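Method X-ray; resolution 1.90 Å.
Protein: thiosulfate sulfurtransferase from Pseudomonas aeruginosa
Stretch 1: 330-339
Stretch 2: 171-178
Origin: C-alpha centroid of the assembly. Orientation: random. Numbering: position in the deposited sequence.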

# COMPACT_ATOMS: atom_id res chain seq x y z
N ASP A 330 13.64 9.30 -14.06
CA ASP A 330 14.32 9.84 -15.23
C ASP A 330 14.49 11.35 -15.11
O ASP A 330 14.55 12.06 -16.11
CB ASP A 330 13.51 9.53 -16.50
CG ASP A 330 12.06 10.02 -16.41
OD1 ASP A 330 11.74 10.80 -15.49
OD2 ASP A 330 11.24 9.63 -17.28
N ASP A 331 14.58 11.83 -13.87
CA ASP A 331 14.69 13.26 -13.61
C ASP A 331 15.79 13.65 -12.62
O ASP A 331 16.17 14.82 -12.56
CB ASP A 331 13.36 13.78 -13.08
CG ASP A 331 12.85 12.97 -11.90
OD1 ASP A 331 12.27 11.89 -12.13
OD2 ASP A 331 13.06 13.41 -10.75
N GLY A 332 16.26 12.69 -11.84
CA GLY A 332 17.30 12.98 -10.87
C GLY A 332 16.82 13.61 -9.57
O GLY A 332 17.63 14.07 -8.77
N VAL A 333 15.51 13.63 -9.35
CA VAL A 333 14.95 14.21 -8.13
C VAL A 333 14.10 13.23 -7.33
O VAL A 333 14.36 12.98 -6.15
CB VAL A 333 14.07 15.45 -8.44
CG1 VAL A 333 13.42 15.95 -7.15
CG2 VAL A 333 14.91 16.55 -9.06
N ARG A 334 13.08 12.68 -7.97
CA ARG A 334 12.14 11.77 -7.32
C ARG A 334 12.74 10.56 -6.62
O ARG A 334 12.42 10.29 -5.46
CB ARG A 334 11.08 11.34 -8.33
CG ARG A 334 10.21 12.51 -8.77
CD ARG A 334 9.16 12.10 -9.78
NE ARG A 334 9.74 11.84 -11.09
CZ ARG A 334 9.03 11.68 -12.20
NH1 ARG A 334 7.70 11.76 -12.16
NH2 ARG A 334 9.64 11.45 -13.35
N ALA A 335 13.61 9.83 -7.31
CA ALA A 335 14.24 8.66 -6.71
C ALA A 335 15.15 9.08 -5.56
O ALA A 335 15.14 8.47 -4.50
CB ALA A 335 15.04 7.89 -7.77
N ASN A 336 15.94 10.15 -5.75
CA ASN A 336 16.83 10.62 -4.70
C ASN A 336 16.07 11.01 -3.43
O ASN A 336 16.47 10.64 -2.33
CB ASN A 336 17.66 11.82 -5.16
CG ASN A 336 18.86 11.42 -6.02
OD1 ASN A 336 19.55 10.44 -5.72
ND2 ASN A 336 19.11 12.19 -7.07
N MSE A 337 14.98 11.77 -3.59
CA MSE A 337 14.20 12.20 -2.43
C MSE A 337 13.53 11.02 -1.74
O MSE A 337 13.59 10.90 -0.51
CB MSE A 337 13.14 13.23 -2.84
CG MSE A 337 13.68 14.62 -3.19
SE MSE A 337 14.93 15.40 -1.92
CE MSE A 337 13.82 15.45 -0.32
N SER A 338 12.90 10.14 -2.51
CA SER A 338 12.22 8.98 -1.93
C SER A 338 13.22 8.08 -1.21
O SER A 338 12.93 7.56 -0.13
CB SER A 338 11.49 8.19 -3.03
OG SER A 338 10.45 8.96 -3.60
N ALA A 339 14.39 7.90 -1.81
CA ALA A 339 15.44 7.07 -1.22
C ALA A 339 15.92 7.67 0.11
O ALA A 339 16.17 6.94 1.07
CB ALA A 339 16.61 6.93 -2.19
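Stretch 2, residues 171-178: GAELVLRV

Two arginines come unusually close across this contact, Arg334 NH1 lying 3.6 Å from Arg177 NH2, and the carboxylate of Glu173 makes the approach tolerable. Its OE2 accepts a hydrogen bond and salt bridge from Arg334 NH1 at 2.8 Å, while its OE1 takes Arg177 NE, also at 2.8 Å. The CA-to-CB bond of Glu173 points away from stretch 1, yet m rotamers at chi1 and chi2 bring its end back.

Asp331 fixes Arg334 from its own side: OD1 receives Arg334 NE at 2.7 Å, and OD2 receives the Arg334 backbone N at 2.9 Å, just where the helix begins after the N-cap residue Val333. Over one face of the guanidinium lies Leu176, its CD2 3.8 Å from Arg334 NE.

The helices, 334-339 and 174-178, run closer to antiparallel than parallel, at 138°, with axes 9.9 Å apart at closest approach. Backbones come nearer at the start of stretch 2, where Arg334 CA and Ala172 CA are 5.2 Å apart; the small Ala172 points its CB toward stretch 1, 3.6 Å from Ser338 OG. Val175 meets both Val333 (CG1 to CG1, 3.7 Å) and Met337, a selenomethionine, whose CG is 3.8 Å from Val175 CG2. The rule to read is a carboxylate shared by two arginines, set beside an apolar cluster of Val333, Met337, Val175 and Leu176.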

# COMPACT_ATOMS: atom_id res chain seq x y z
N GLY A 171 3.53 13.28 -3.19
CA GLY A 171 4.77 13.34 -2.43
C GLY A 171 6.13 13.47 -3.10
O GLY A 171 6.85 14.43 -2.85
N ALA A 172 6.49 12.49 -3.92
CA ALA A 172 7.80 12.52 -4.58
C ALA A 172 7.95 13.63 -5.62
O ALA A 172 9.07 13.99 -5.97
CB ALA A 172 8.10 11.17 -5.20
N GLU A 173 6.84 14.16 -6.10
CA GLU A 173 6.86 15.22 -7.11
C GLU A 173 7.12 16.61 -6.53
O GLU A 173 7.49 17.53 -7.26
CB GLU A 173 5.52 15.26 -7.86
CG GLU A 173 5.07 13.95 -8.52
CD GLU A 173 5.96 13.53 -9.69
OE1 GLU A 173 6.55 14.42 -10.34
OE2 GLU A 173 6.04 12.32 -9.97
N LEU A 174 6.95 16.77 -5.22
CA LEU A 174 7.13 18.08 -4.58
C LEU A 174 8.41 18.84 -4.90
O LEU A 174 8.36 19.97 -5.39
CB LEU A 174 6.96 17.94 -3.06
CG LEU A 174 5.51 17.65 -2.63
CD1 LEU A 174 5.49 17.23 -1.17
CD2 LEU A 174 4.64 18.89 -2.84
N VAL A 175 9.56 18.24 -4.63
CA VAL A 175 10.83 18.92 -4.89
C VAL A 175 11.03 19.17 -6.39
O VAL A 175 11.64 20.16 -6.79
CB VAL A 175 12.01 18.10 -4.33
CG1 VAL A 175 13.34 18.76 -4.68
CG2 VAL A 175 11.86 17.99 -2.81
N LEU A 176 10.51 18.27 -7.22
CA LEU A 176 10.64 18.40 -8.66
C LEU A 176 9.76 19.47 -9.31
O LEU A 176 10.19 20.15 -10.24
CB LEU A 176 10.34 17.06 -9.34
CG LEU A 176 10.41 16.99 -10.87
CD1 LEU A 176 11.85 17.16 -11.34
CD2 LEU A 176 9.87 15.64 -11.35
N ARG A 177 8.54 19.63 -8.81
CA ARG A 177 7.60 20.59 -9.40
C ARG A 177 7.42 21.94 -8.73
O ARG A 177 6.89 22.87 -9.35
CB ARG A 177 6.21 19.94 -9.49
CG ARG A 177 6.21 18.48 -9.90
CD ARG A 177 6.39 18.30 -11.39
NE ARG A 177 6.48 16.88 -11.73
CZ ARG A 177 6.59 16.41 -12.97
NH1 ARG A 177 6.61 17.25 -14.00
NH2 ARG A 177 6.69 15.11 -13.18
N VAL A 178 7.85 22.08 -7.48
CA VAL A 178 7.64 23.32 -6.73
C VAL A 178 8.11 24.63 -7.36
O VAL A 178 7.44 25.66 -7.22
CB VAL A 178 8.23 23.22 -5.29
CG1 VAL A 178 9.75 23.20 -5.33
CG2 VAL A 178 7.71 24.38 -4.44